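Local coordinates for sugar fermentation stimulation protein homolog (PDB 4DAV) that binds DNA, gripping backbone phosphates and reaching bases through an OB domain and a second domain of the SfsA family, at a contact of chain A with DNA. Numbering follows the deposited sequence.

Site 1: a contact of chain A with DNA. Residues 109, 115-116, 152, 155-156. With nucleotides of chain B.
The tight part of this minor-groove and backbone contact is the phosphate of DC11 of chain B, held from several directions at once. Its OP1 takes a straight bond from the backbone N of Arg116 at 2.9 Å and a second from His156 NE2 at 2.7 Å, OP1 lying in the plane of the imidazole, off its edge. The other oxygen, OP2, pairs electrostatically with two guanidiniums: Arg152, bent at chi2 and chi3 (-68°), turns a guanidinium face to OP2, NH1 2.8 Å from it, an ionic contact rather than an N-H bond, and Arg155 brings NH2 to 3.0 Å from OP2. A second-shell bond from Arg155 NE to Ser115 OG (2.7 Å) steadies that guanidinium. Glu109 makes a well-directed base contact in the minor groove, OE1 accepting from the guanine amino N2 of DG10 at 3.0 Å through its syn lone pair, whereas OE2 meets DC11 O4', acceptor against acceptor. Looser is Arg116, which runs extended from CG to NE and lays a guanidinium face over the sugar O4' of DG10 without hydrogen bonding to it. An alanine here would take away that guanidinium and would probably loosen the hold on this stretch of backbone. Within the SfsA RE domain, helix 151-165 and strand 115-116 thus hold the DNA backbone between them, Glu109 on a loop beside.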
loop_
_atom_site.group_PDB
_atom_site.type_symbol
_atom_site.label_atom_id
_atom_site.label_comp_id
_atom_site.label_asym_id
_atom_site.label_seq_id
_atom_site.Cartn_x
_atom_site.Cartn_y
_atom_site.Cartn_z
ATOM N N GLU A 109 -9.166 5.127 -10.574
ATOM C CA GLU A 109 -9.916 3.941 -10.985
ATOM C C GLU A 109 -10.407 4.027 -12.450
ATOM O O GLU A 109 -11.612 3.978 -12.714
ATOM C CB GLU A 109 -11.050 3.619 -9.985
ATOM C CG GLU A 109 -10.601 2.683 -8.826
ATOM C CD GLU A 109 -11.758 2.046 -8.039
ATOM O OE1 GLU A 109 -12.250 2.675 -7.076
ATOM O OE2 GLU A 109 -12.148 0.899 -8.357
ATOM N N SER A 115 -11.828 -4.763 -15.588
ATOM C CA SER A 115 -11.301 -4.395 -14.271
ATOM C C SER A 115 -11.102 -2.883 -14.187
ATOM O O SER A 115 -11.305 -2.163 -15.169
ATOM C CB SER A 115 -9.960 -5.097 -14.022
ATOM O OG SER A 115 -10.136 -6.484 -13.792
ATOM N N ARG A 116 -10.717 -2.409 -13.004
ATOM C CA ARG A 116 -10.268 -1.035 -12.828
ATOM C C ARG A 116 -8.879 -1.037 -12.193
ATOM O O ARG A 116 -8.642 -1.706 -11.188
ATOM C CB ARG A 116 -11.253 -0.245 -11.965
ATOM C CG ARG A 116 -12.637 -0.100 -12.586
ATOM C CD ARG A 116 -13.595 0.628 -11.658
ATOM N NE ARG A 116 -14.992 0.277 -11.919
ATOM C CZ ARG A 116 -16.035 0.739 -11.226
ATOM N NH1 ARG A 116 -15.863 1.587 -10.212
ATOM N NH2 ARG A 116 -17.265 0.345 -11.550
ATOM N N ARG A 152 -8.124 -11.248 -7.596
ATOM C CA ARG A 152 -8.272 -9.875 -8.092
ATOM C C ARG A 152 -6.917 -9.308 -8.511
ATOM O O ARG A 152 -6.813 -8.614 -9.524
ATOM C CB ARG A 152 -8.926 -8.975 -7.030
ATOM C CG ARG A 152 -9.361 -7.606 -7.551
ATOM C CD ARG A 152 -10.606 -7.054 -6.830
ATOM N NE ARG A 152 -11.820 -7.825 -7.135
ATOM C CZ ARG A 152 -13.073 -7.355 -7.091
ATOM N NH1 ARG A 152 -13.330 -6.093 -6.771
ATOM N NH2 ARG A 152 -14.091 -8.158 -7.398
ATOM N N ARG A 155 -5.543 -10.808 -12.084
ATOM C CA ARG A 155 -6.202 -10.204 -13.238
ATOM C C ARG A 155 -5.749 -8.770 -13.459
ATOM O O ARG A 155 -5.709 -8.293 -14.590
ATOM C CB ARG A 155 -7.708 -10.236 -12.996
ATOM C CG ARG A 155 -8.593 -9.912 -14.177
ATOM C CD ARG A 155 -10.029 -9.923 -13.704
ATOM N NE ARG A 155 -10.223 -8.912 -12.665
ATOM C CZ ARG A 155 -10.968 -9.053 -11.568
ATOM N NH1 ARG A 155 -11.622 -10.184 -11.315
ATOM N NH2 ARG A 155 -11.051 -8.043 -10.709
ATOM N N HIS A 156 -5.419 -8.084 -12.368
ATOM C CA HIS A 156 -4.881 -6.726 -12.435
ATOM C C HIS A 156 -3.487 -6.716 -13.053
ATOM O O HIS A 156 -3.154 -5.829 -13.846
ATOM C CB HIS A 156 -4.844 -6.096 -11.037
ATOM C CG HIS A 156 -6.116 -5.413 -10.644
ATOM N ND1 HIS A 156 -6.223 -4.643 -9.505
ATOM C CD2 HIS A 156 -7.325 -5.358 -11.250
ATOM C CE1 HIS A 156 -7.449 -4.156 -9.417
ATOM N NE2 HIS A 156 -8.137 -4.573 -10.467
ATOM P P DC B 9 -24.175 -5.114 -11.153
ATOM O OP1 DC B 9 -23.709 -6.263 -11.960
ATOM O OP2 DC B 9 -24.503 -5.298 -9.714
ATOM O "O5'" DC B 9 -23.081 -3.955 -11.240
ATOM C "C5'" DC B 9 -22.422 -3.641 -12.460
ATOM C "C4'" DC B 9 -21.199 -2.806 -12.138
ATOM O "O4'" DC B 9 -21.598 -1.575 -11.485
ATOM C "C3'" DC B 9 -20.253 -3.469 -11.153
ATOM O "O3'" DC B 9 -19.411 -4.406 -11.845
ATOM C "C2'" DC B 9 -19.538 -2.266 -10.541
ATOM C "C1'" DC B 9 -20.583 -1.147 -10.591
ATOM N N1 DC B 9 -21.208 -0.773 -9.251
ATOM C C2 DC B 9 -20.663 0.270 -8.468
ATOM O O2 DC B 9 -19.666 0.895 -8.863
ATOM N N3 DC B 9 -21.240 0.581 -7.274
ATOM C C4 DC B 9 -22.311 -0.088 -6.846
ATOM N N4 DC B 9 -22.833 0.267 -5.667
ATOM C C5 DC B 9 -22.884 -1.148 -7.616
ATOM C C6 DC B 9 -22.309 -1.451 -8.790
ATOM P P DG B 10 -18.502 -5.448 -11.031
ATOM O OP1 DG B 10 -17.998 -6.474 -11.967
ATOM O OP2 DG B 10 -19.210 -5.859 -9.793
ATOM O "O5'" DG B 10 -17.295 -4.498 -10.601
ATOM C "C5'" DG B 10 -16.519 -3.855 -11.603
ATOM C "C4'" DG B 10 -15.412 -3.084 -10.925
ATOM O "O4'" DG B 10 -16.008 -2.137 -10.010
ATOM C "C3'" DG B 10 -14.479 -3.949 -10.090
ATOM O "O3'" DG B 10 -13.151 -3.508 -10.272
ATOM C "C2'" DG B 10 -14.968 -3.748 -8.659
ATOM C "C1'" DG B 10 -15.467 -2.311 -8.713
ATOM N N9 DG B 10 -16.494 -1.967 -7.726
ATOM C C8 DG B 10 -17.666 -2.631 -7.441
ATOM N N7 DG B 10 -18.380 -2.061 -6.506
ATOM C C5 DG B 10 -17.635 -0.942 -6.149
ATOM C C6 DG B 10 -17.886 0.069 -5.185
ATOM O O6 DG B 10 -18.858 0.183 -4.425
ATOM N N1 DG B 10 -16.870 1.024 -5.145
ATOM C C2 DG B 10 -15.742 1.006 -5.940
ATOM N N2 DG B 10 -14.862 2.005 -5.772
ATOM N N3 DG B 10 -15.494 0.062 -6.846
ATOM C C4 DG B 10 -16.475 -0.873 -6.896
ATOM P P DC B 11 -11.927 -4.381 -9.718
ATOM O OP1 DC B 11 -10.782 -4.161 -10.634
ATOM O OP2 DC B 11 -12.415 -5.745 -9.423
ATOM O "O5'" DC B 11 -11.618 -3.666 -8.316
ATOM C "C5'" DC B 11 -11.192 -2.317 -8.343
ATOM C "C4'" DC B 11 -11.088 -1.758 -6.940
ATOM O "O4'" DC B 11 -12.422 -1.552 -6.393
ATOM C "C3'" DC B 11 -10.334 -2.652 -5.952
ATOM O "O3'" DC B 11 -9.345 -1.866 -5.289
ATOM C "C2'" DC B 11 -11.429 -3.138 -5.008
ATOM C "C1'" DC B 11 -12.390 -1.949 -5.040
ATOM N N1 DC B 11 -13.790 -2.209 -4.517
ATOM C C2 DC B 11 -14.358 -1.294 -3.625
ATOM O O2 DC B 11 -13.721 -0.291 -3.293
ATOM N N3 DC B 11 -15.599 -1.529 -3.141
ATOM C C4 DC B 11 -16.291 -2.609 -3.513
ATOM N N4 DC B 11 -17.511 -2.758 -3.000
ATOM C C5 DC B 11 -15.742 -3.560 -4.419
ATOM C C6 DC B 11 -14.504 -3.318 -4.886
#

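Site 2: a contact of chain A with DNA. Residues 18-22. With nucleotides of chain C; nucleotides of chain D.
In the N-terminal OB domain, the short loop that follows strand 11-18 pushes in beside the 5' end of chain C, where DC1 pairs with DG2 of chain D and the next base of chain D, DC3, is unpaired. Arg21 does the reading. Its CG sits in the crowded position between backbone N and carbonyl carbon (chi1 58°), and from there the chain runs extended to NE, so that the guanidinium meets DC3 side-on. NE donates to the cytosine O2 at 2.8 Å and NH2 to N3 at 2.9 Å, both nearly straight and in the guanidinium plane; Arg21 thereby occupies the Watson-Crick edge that a guanine would otherwise use. On one side the arginine lies across the DC1-DG2 pair: CD rests over the face of the DC1 ring, 3.9 Å from its centroid, and one guanidinium face lies over DG2 O6 of chain D. The opposite face is covered by Phe22 CZ. Phe22 also turns its CE2 edge to DC3, the planes inclined at 61°. Asn20 OD1 accepts from Phe22 N (2.9 Å) in its carbonyl plane, bracing the turn. Arg18 lays its guanidinium over C4' of the DC1 sugar, and a water joins Val19 O to the minor-groove N3 of DG2 of chain C. The loop thus works as a wedge, lying on one base pair while Arg21 takes the place of a guanine pairing with DC3; whether it opens the helix itself the structure alone does not show.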
loop_
_atom_site.group_PDB
_atom_site.type_symbol
_atom_site.label_atom_id
_atom_site.label_comp_id
_atom_site.label_asym_id
_atom_site.label_seq_id
_atom_site.Cartn_x
_atom_site.Cartn_y
_atom_site.Cartn_z
ATOM N N ARG A 18 -10.590 -8.647 15.310
ATOM C CA ARG A 18 -11.400 -8.312 14.130
ATOM C C ARG A 18 -12.795 -8.866 14.262
ATOM O O ARG A 18 -12.971 -10.048 14.569
ATOM C CB ARG A 18 -10.810 -8.941 12.889
ATOM C CG ARG A 18 -9.884 -8.076 12.097
ATOM C CD ARG A 18 -8.900 -8.986 11.456
ATOM N NE ARG A 18 -8.430 -8.517 10.180
ATOM C CZ ARG A 18 -7.531 -9.176 9.459
ATOM N NH1 ARG A 18 -7.002 -10.330 9.909
ATOM N NH2 ARG A 18 -7.161 -8.676 8.300
ATOM N N VAL A 19 -13.780 -8.020 13.991
ATOM C CA VAL A 19 -15.167 -8.418 13.996
ATOM C C VAL A 19 -15.429 -9.036 12.644
ATOM O O VAL A 19 -16.138 -10.044 12.535
ATOM C CB VAL A 19 -16.108 -7.216 14.218
ATOM C CG1 VAL A 19 -17.578 -7.600 14.005
ATOM C CG2 VAL A 19 -15.909 -6.664 15.603
ATOM N N ASN A 20 -14.832 -8.415 11.628
ATOM C CA ASN A 20 -14.919 -8.869 10.247
ATOM C C ASN A 20 -13.789 -8.212 9.456
ATOM O O ASN A 20 -12.933 -7.516 10.020
ATOM C CB ASN A 20 -16.312 -8.559 9.652
ATOM C CG ASN A 20 -16.663 -7.088 9.710
ATOM O OD1 ASN A 20 -15.984 -6.249 9.111
ATOM N ND2 ASN A 20 -17.710 -6.758 10.472
ATOM N N ARG A 21 -13.755 -8.444 8.157
ATOM C CA ARG A 21 -12.636 -7.963 7.344
ATOM C C ARG A 21 -12.552 -6.426 7.294
ATOM O O ARG A 21 -11.482 -5.913 7.055
ATOM C CB ARG A 21 -12.670 -8.566 5.909
ATOM C CG ARG A 21 -13.944 -8.269 5.127
ATOM C CD ARG A 21 -13.957 -8.880 3.720
ATOM N NE ARG A 21 -15.306 -8.762 3.137
ATOM C CZ ARG A 21 -15.627 -9.015 1.868
ATOM N NH1 ARG A 21 -14.705 -9.418 1.008
ATOM N NH2 ARG A 21 -16.884 -8.850 1.452
ATOM N N PHE A 22 -13.659 -5.706 7.544
ATOM C CA PHE A 22 -13.657 -4.239 7.512
ATOM C C PHE A 22 -13.614 -3.536 8.895
ATOM O O PHE A 22 -13.442 -2.308 8.945
ATOM C CB PHE A 22 -14.861 -3.692 6.711
ATOM C CG PHE A 22 -14.914 -4.158 5.268
ATOM C CD1 PHE A 22 -13.943 -3.765 4.359
ATOM C CD2 PHE A 22 -15.947 -4.980 4.821
ATOM C CE1 PHE A 22 -13.975 -4.198 3.021
ATOM C CE2 PHE A 22 -15.991 -5.414 3.480
ATOM C CZ PHE A 22 -15.004 -5.026 2.583
ATOM C "C5'" DC C 1 -9.220 -12.054 6.446
ATOM C "C4'" DC C 1 -9.875 -11.534 7.719
ATOM O "O4'" DC C 1 -11.222 -11.071 7.425
ATOM C "C3'" DC C 1 -10.071 -12.607 8.773
ATOM O "O3'" DC C 1 -10.130 -12.005 10.048
ATOM C "C2'" DC C 1 -11.391 -13.259 8.307
ATOM C "C1'" DC C 1 -12.190 -12.074 7.750
ATOM N N1 DC C 1 -13.039 -12.272 6.511
ATOM C C2 DC C 1 -14.364 -11.807 6.452
ATOM O O2 DC C 1 -14.901 -11.241 7.420
ATOM N N3 DC C 1 -15.083 -11.984 5.318
ATOM C C4 DC C 1 -14.548 -12.589 4.264
ATOM N N4 DC C 1 -15.318 -12.719 3.187
ATOM C C5 DC C 1 -13.215 -13.068 4.297
ATOM C C6 DC C 1 -12.507 -12.889 5.419
ATOM P P DG C 2 -10.113 -12.911 11.366
ATOM O OP1 DG C 2 -9.536 -12.131 12.501
ATOM O OP2 DG C 2 -9.570 -14.243 11.026
ATOM O "O5'" DG C 2 -11.652 -13.169 11.643
ATOM C "C5'" DG C 2 -12.467 -12.066 11.979
ATOM C "C4'" DG C 2 -13.882 -12.537 12.202
ATOM O "O4'" DG C 2 -14.455 -12.841 10.920
ATOM C "C3'" DG C 2 -14.062 -13.815 13.024
ATOM O "O3'" DG C 2 -15.246 -13.592 13.766
ATOM C "C2'" DG C 2 -14.175 -14.924 11.970
ATOM C "C1'" DG C 2 -15.006 -14.165 10.936
ATOM N N9 DG C 2 -14.979 -14.624 9.555
ATOM C C8 DG C 2 -13.947 -15.235 8.877
ATOM N N7 DG C 2 -14.192 -15.498 7.627
ATOM C C5 DG C 2 -15.487 -15.003 7.462
ATOM C C6 DG C 2 -16.301 -15.019 6.330
ATOM O O6 DG C 2 -16.058 -15.436 5.182
ATOM N N1 DG C 2 -17.534 -14.435 6.587
ATOM C C2 DG C 2 -17.953 -13.920 7.781
ATOM N N2 DG C 2 -19.198 -13.425 7.749
ATOM N N3 DG C 2 -17.204 -13.897 8.883
ATOM C C4 DG C 2 -15.987 -14.460 8.635
ATOM P P DG D 2 -26.776 -11.412 3.356
ATOM O OP1 DG D 2 -28.135 -11.511 3.975
ATOM O OP2 DG D 2 -26.594 -10.770 2.038
ATOM O "O5'" DG D 2 -25.838 -10.587 4.351
ATOM C "C5'" DG D 2 -25.697 -11.060 5.689
ATOM C "C4'" DG D 2 -24.696 -10.207 6.453
ATOM O "O4'" DG D 2 -23.342 -10.585 6.099
ATOM C "C3'" DG D 2 -24.756 -8.707 6.175
ATOM O "O3'" DG D 2 -24.514 -8.147 7.433
ATOM C "C2'" DG D 2 -23.654 -8.483 5.119
ATOM C "C1'" DG D 2 -22.600 -9.455 5.635
ATOM N N9 DG D 2 -21.588 -9.934 4.689
ATOM C C8 DG D 2 -21.696 -10.123 3.330
ATOM N N7 DG D 2 -20.624 -10.602 2.758
ATOM C C5 DG D 2 -19.738 -10.746 3.828
ATOM C C6 DG D 2 -18.416 -11.200 3.828
ATOM O O6 DG D 2 -17.728 -11.622 2.871
ATOM N N1 DG D 2 -17.874 -11.187 5.109
ATOM C C2 DG D 2 -18.514 -10.766 6.252
ATOM N N2 DG D 2 -17.779 -10.832 7.367
ATOM N N3 DG D 2 -19.769 -10.322 6.277
ATOM C C4 DG D 2 -20.315 -10.341 5.020
ATOM P P DC D 3 -24.512 -6.601 7.731
ATOM O OP1 DC D 3 -25.126 -6.469 9.056
ATOM O OP2 DC D 3 -25.044 -5.935 6.527
ATOM O "O5'" DC D 3 -22.946 -6.224 7.793
ATOM C "C5'" DC D 3 -22.092 -6.687 8.846
ATOM C "C4'" DC D 3 -20.629 -6.556 8.430
ATOM O "O4'" DC D 3 -20.342 -7.414 7.313
ATOM C "C3'" DC D 3 -20.210 -5.176 7.941
ATOM O "O3'" DC D 3 -19.879 -4.394 9.055
ATOM C "C2'" DC D 3 -19.012 -5.452 7.056
ATOM C "C1'" DC D 3 -19.221 -6.908 6.609
ATOM N N1 DC D 3 -19.529 -6.990 5.168
ATOM C C2 DC D 3 -18.641 -7.591 4.272
ATOM O O2 DC D 3 -17.568 -8.101 4.667
ATOM N N3 DC D 3 -19.004 -7.633 2.961
ATOM C C4 DC D 3 -20.140 -7.088 2.542
ATOM N N4 DC D 3 -20.399 -7.152 1.224
ATOM C C5 DC D 3 -21.050 -6.459 3.440
ATOM C C6 DC D 3 -20.710 -6.426 4.737
HETATM O O HOH W 1 -17.993 -11.834 10.758
#

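Site 3: a contact of chain A with DNA. Residues 20, 22-23, 34, 36, 58, 61-63. With nucleotides of chain D.
Stacking and ionic contacts share the work on this face of the SfsA N-terminal OB domain, a fold that commonly binds nucleic acids. The stacking is that of Phe22, whose ring lies nearly parallel to the thymine of DT4 of chain D, planes 12° apart and ring centroids 3.8 Å apart; CG anti to the carbonyl carbon (chi1 -59°) directs the ring there, with CE1 over N3. Apolar packing continues along the sugars: Leu36 straddles two nucleotides, CD1 near O4' of DT4 and CD2 3.7 Å from C5' of DG5, while Val23 CG2 approaches the DT4 C5'. Charged groups take the phosphates. Arg34, bent at chi3 (42°), points NH2 at OP1 of DT4 (2.8 Å), and Lys62 NZ meets OP2 of the same phosphate at 3.0 Å. The Arg34 guanidinium is held in place by NE and NH2 both donating to Lys62 O, NE nearly along the C=O axis, and by Val23 CG1 against one face. Its NH1 also binds a water that touches OP1. At the next phosphate, Lys58 NZ makes a charge-assisted hydrogen bond to OP1 of DG5 (2.7 Å). Lys58, bent at chi4, also donates to Thr63 O, its ammonium lying above that carbonyl plane. Neutral donors complete the grip on DG5: the Thr63 hydroxyl OG1 gives to the same OP1 (2.6 Å), while OP2 takes a straight bond from the main-chain N of Lys62 at 2.6 Å.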
loop_
_atom_site.group_PDB
_atom_site.type_symbol
_atom_site.label_atom_id
_atom_site.label_comp_id
_atom_site.label_asym_id
_atom_site.label_seq_id
_atom_site.Cartn_x
_atom_site.Cartn_y
_atom_site.Cartn_z
ATOM N N ASN A 20 -14.832 -8.415 11.628
ATOM C CA ASN A 20 -14.919 -8.869 10.247
ATOM C C ASN A 20 -13.789 -8.212 9.456
ATOM O O ASN A 20 -12.933 -7.516 10.020
ATOM C CB ASN A 20 -16.312 -8.559 9.652
ATOM C CG ASN A 20 -16.663 -7.088 9.710
ATOM O OD1 ASN A 20 -15.984 -6.249 9.111
ATOM N ND2 ASN A 20 -17.710 -6.758 10.472
ATOM N N PHE A 22 -13.659 -5.706 7.544
ATOM C CA PHE A 22 -13.657 -4.239 7.512
ATOM C C PHE A 22 -13.614 -3.536 8.895
ATOM O O PHE A 22 -13.442 -2.308 8.945
ATOM C CB PHE A 22 -14.861 -3.692 6.711
ATOM C CG PHE A 22 -14.914 -4.158 5.268
ATOM C CD1 PHE A 22 -13.943 -3.765 4.359
ATOM C CD2 PHE A 22 -15.947 -4.980 4.821
ATOM C CE1 PHE A 22 -13.975 -4.198 3.021
ATOM C CE2 PHE A 22 -15.991 -5.414 3.480
ATOM C CZ PHE A 22 -15.004 -5.026 2.583
ATOM N N VAL A 23 -13.763 -4.284 9.988
ATOM C CA VAL A 23 -13.916 -3.684 11.321
ATOM C C VAL A 23 -13.084 -4.426 12.368
ATOM O O VAL A 23 -13.208 -5.643 12.497
ATOM C CB VAL A 23 -15.373 -3.714 11.779
ATOM C CG1 VAL A 23 -15.518 -3.174 13.204
ATOM C CG2 VAL A 23 -16.279 -2.956 10.779
ATOM N N ARG A 34 -15.081 0.769 17.710
ATOM C CA ARG A 34 -15.039 0.105 16.404
ATOM C C ARG A 34 -14.209 0.917 15.414
ATOM O O ARG A 34 -14.397 2.123 15.283
ATOM C CB ARG A 34 -16.456 -0.117 15.874
ATOM C CG ARG A 34 -17.249 -1.151 16.676
ATOM C CD ARG A 34 -18.761 -1.034 16.454
ATOM N NE ARG A 34 -19.080 -0.803 15.049
ATOM C CZ ARG A 34 -19.200 -1.742 14.117
ATOM N NH1 ARG A 34 -19.062 -3.036 14.410
ATOM N NH2 ARG A 34 -19.479 -1.384 12.873
ATOM N N LEU A 36 -12.492 1.165 11.449
ATOM C CA LEU A 36 -12.519 0.764 10.047
ATOM C C LEU A 36 -11.186 0.165 9.644
ATOM O O LEU A 36 -10.131 0.649 10.030
ATOM C CB LEU A 36 -12.828 1.973 9.151
ATOM C CG LEU A 36 -12.929 1.723 7.654
ATOM C CD1 LEU A 36 -14.035 0.740 7.404
ATOM C CD2 LEU A 36 -13.148 3.048 6.868
ATOM N N LYS A 58 -13.182 9.653 12.946
ATOM C CA LYS A 58 -13.882 10.251 11.810
ATOM C C LYS A 58 -15.303 10.471 12.205
ATOM O O LYS A 58 -15.769 9.872 13.163
ATOM C CB LYS A 58 -13.841 9.349 10.569
ATOM C CG LYS A 58 -14.661 8.075 10.702
ATOM C CD LYS A 58 -14.748 7.388 9.362
ATOM C CE LYS A 58 -15.401 6.040 9.467
ATOM N NZ LYS A 58 -16.794 6.114 9.971
ATOM N N GLY A 61 -20.951 7.216 9.882
ATOM C CA GLY A 61 -20.778 5.817 9.531
ATOM C C GLY A 61 -21.014 4.872 10.688
ATOM O O GLY A 61 -21.474 5.276 11.753
ATOM N N LYS A 62 -20.700 3.599 10.474
ATOM C CA LYS A 62 -20.854 2.585 11.523
ATOM C C LYS A 62 -19.591 2.399 12.387
ATOM O O LYS A 62 -19.610 1.637 13.347
ATOM C CB LYS A 62 -21.276 1.252 10.904
ATOM C CG LYS A 62 -22.576 1.343 10.055
ATOM C CD LYS A 62 -23.395 0.054 10.170
ATOM C CE LYS A 62 -24.079 -0.316 8.868
ATOM N NZ LYS A 62 -24.538 -1.749 8.899
ATOM N N THR A 63 -18.515 3.108 12.054
ATOM C CA THR A 63 -17.291 3.110 12.862
ATOM C C THR A 63 -16.926 4.552 13.206
ATOM O O THR A 63 -17.151 5.454 12.399
ATOM C CB THR A 63 -16.112 2.464 12.114
ATOM O OG1 THR A 63 -15.889 3.159 10.877
ATOM C CG2 THR A 63 -16.394 0.997 11.808
ATOM P P DC D 3 -24.512 -6.601 7.731
ATOM O OP1 DC D 3 -25.126 -6.469 9.056
ATOM O OP2 DC D 3 -25.044 -5.935 6.527
ATOM O "O5'" DC D 3 -22.946 -6.224 7.793
ATOM C "C5'" DC D 3 -22.092 -6.687 8.846
ATOM C "C4'" DC D 3 -20.629 -6.556 8.430
ATOM O "O4'" DC D 3 -20.342 -7.414 7.313
ATOM C "C3'" DC D 3 -20.210 -5.176 7.941
ATOM O "O3'" DC D 3 -19.879 -4.394 9.055
ATOM C "C2'" DC D 3 -19.012 -5.452 7.056
ATOM C "C1'" DC D 3 -19.221 -6.908 6.609
ATOM N N1 DC D 3 -19.529 -6.990 5.168
ATOM C C2 DC D 3 -18.641 -7.591 4.272
ATOM O O2 DC D 3 -17.568 -8.101 4.667
ATOM N N3 DC D 3 -19.004 -7.633 2.961
ATOM C C4 DC D 3 -20.140 -7.088 2.542
ATOM N N4 DC D 3 -20.399 -7.152 1.224
ATOM C C5 DC D 3 -21.050 -6.459 3.440
ATOM C C6 DC D 3 -20.710 -6.426 4.737
ATOM P P DT D 4 -20.567 -2.971 9.351
ATOM O OP1 DT D 4 -20.706 -2.932 10.827
ATOM O OP2 DT D 4 -21.675 -2.676 8.441
ATOM O "O5'" DT D 4 -19.439 -1.930 8.958
ATOM C "C5'" DT D 4 -18.750 -2.054 7.748
ATOM C "C4'" DT D 4 -17.806 -0.894 7.635
ATOM O "O4'" DT D 4 -16.929 -1.159 6.525
ATOM C "C3'" DT D 4 -18.517 0.422 7.343
ATOM O "O3'" DT D 4 -17.769 1.522 7.828
ATOM C "C2'" DT D 4 -18.607 0.399 5.833
ATOM C "C1'" DT D 4 -17.287 -0.271 5.469
ATOM N N1 DT D 4 -17.312 -1.036 4.206
ATOM C C2 DT D 4 -16.249 -0.860 3.361
ATOM O O2 DT D 4 -15.309 -0.132 3.611
ATOM N N3 DT D 4 -16.332 -1.574 2.198
ATOM C C4 DT D 4 -17.343 -2.444 1.806
ATOM O O4 DT D 4 -17.295 -3.054 0.741
ATOM C C5 DT D 4 -18.434 -2.593 2.725
ATOM C C7 DT D 4 -19.576 -3.516 2.382
ATOM C C6 DT D 4 -18.375 -1.888 3.876
ATOM P P DG D 5 -18.381 3.000 7.921
ATOM O OP1 DG D 5 -17.563 3.719 8.941
ATOM O OP2 DG D 5 -19.843 2.937 8.112
ATOM O "O5'" DG D 5 -18.014 3.572 6.486
ATOM C "C5'" DG D 5 -16.668 3.815 6.187
ATOM C "C4'" DG D 5 -16.511 4.160 4.725
ATOM O "O4'" DG D 5 -16.791 3.000 3.920
ATOM C "C3'" DG D 5 -17.462 5.259 4.232
ATOM O "O3'" DG D 5 -16.668 6.357 3.813
ATOM C "C2'" DG D 5 -18.270 4.573 3.118
ATOM C "C1'" DG D 5 -17.306 3.468 2.697
ATOM N N9 DG D 5 -17.875 2.340 1.961
ATOM C C8 DG D 5 -19.059 1.683 2.193
ATOM N N7 DG D 5 -19.279 0.715 1.347
ATOM C C5 DG D 5 -18.171 0.730 0.506
ATOM C C6 DG D 5 -17.849 -0.095 -0.599
ATOM O O6 DG D 5 -18.508 -1.040 -1.074
ATOM N N1 DG D 5 -16.630 0.260 -1.172
ATOM C C2 DG D 5 -15.809 1.290 -0.741
ATOM N N2 DG D 5 -14.664 1.492 -1.427
ATOM N N3 DG D 5 -16.103 2.067 0.297
ATOM C C4 DG D 5 -17.298 1.727 0.870
HETATM O O HOH W 2 -19.465 -4.653 12.307
#

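Sites 2 and 3 form one continuous surface, their C-alpha centres about 9 Å apart, and they share Asn20 and Phe22: Phe22 links the unpaired DC3 to the stacked DT4, so chain D passes from one site into the next. The C-alpha centre of site 1 lies about 23 Å from that of site 2. Sites 1 and 3 are about 25 Å apart, centre to centre. Site 1 shares no residue with either; it belongs to the second family domain and holds a different strand, chain B. A single protein chain thus touches DNA with both domains, consistent with the two acting together to cradle DNA, although the structure alone does not show which sequence it prefers.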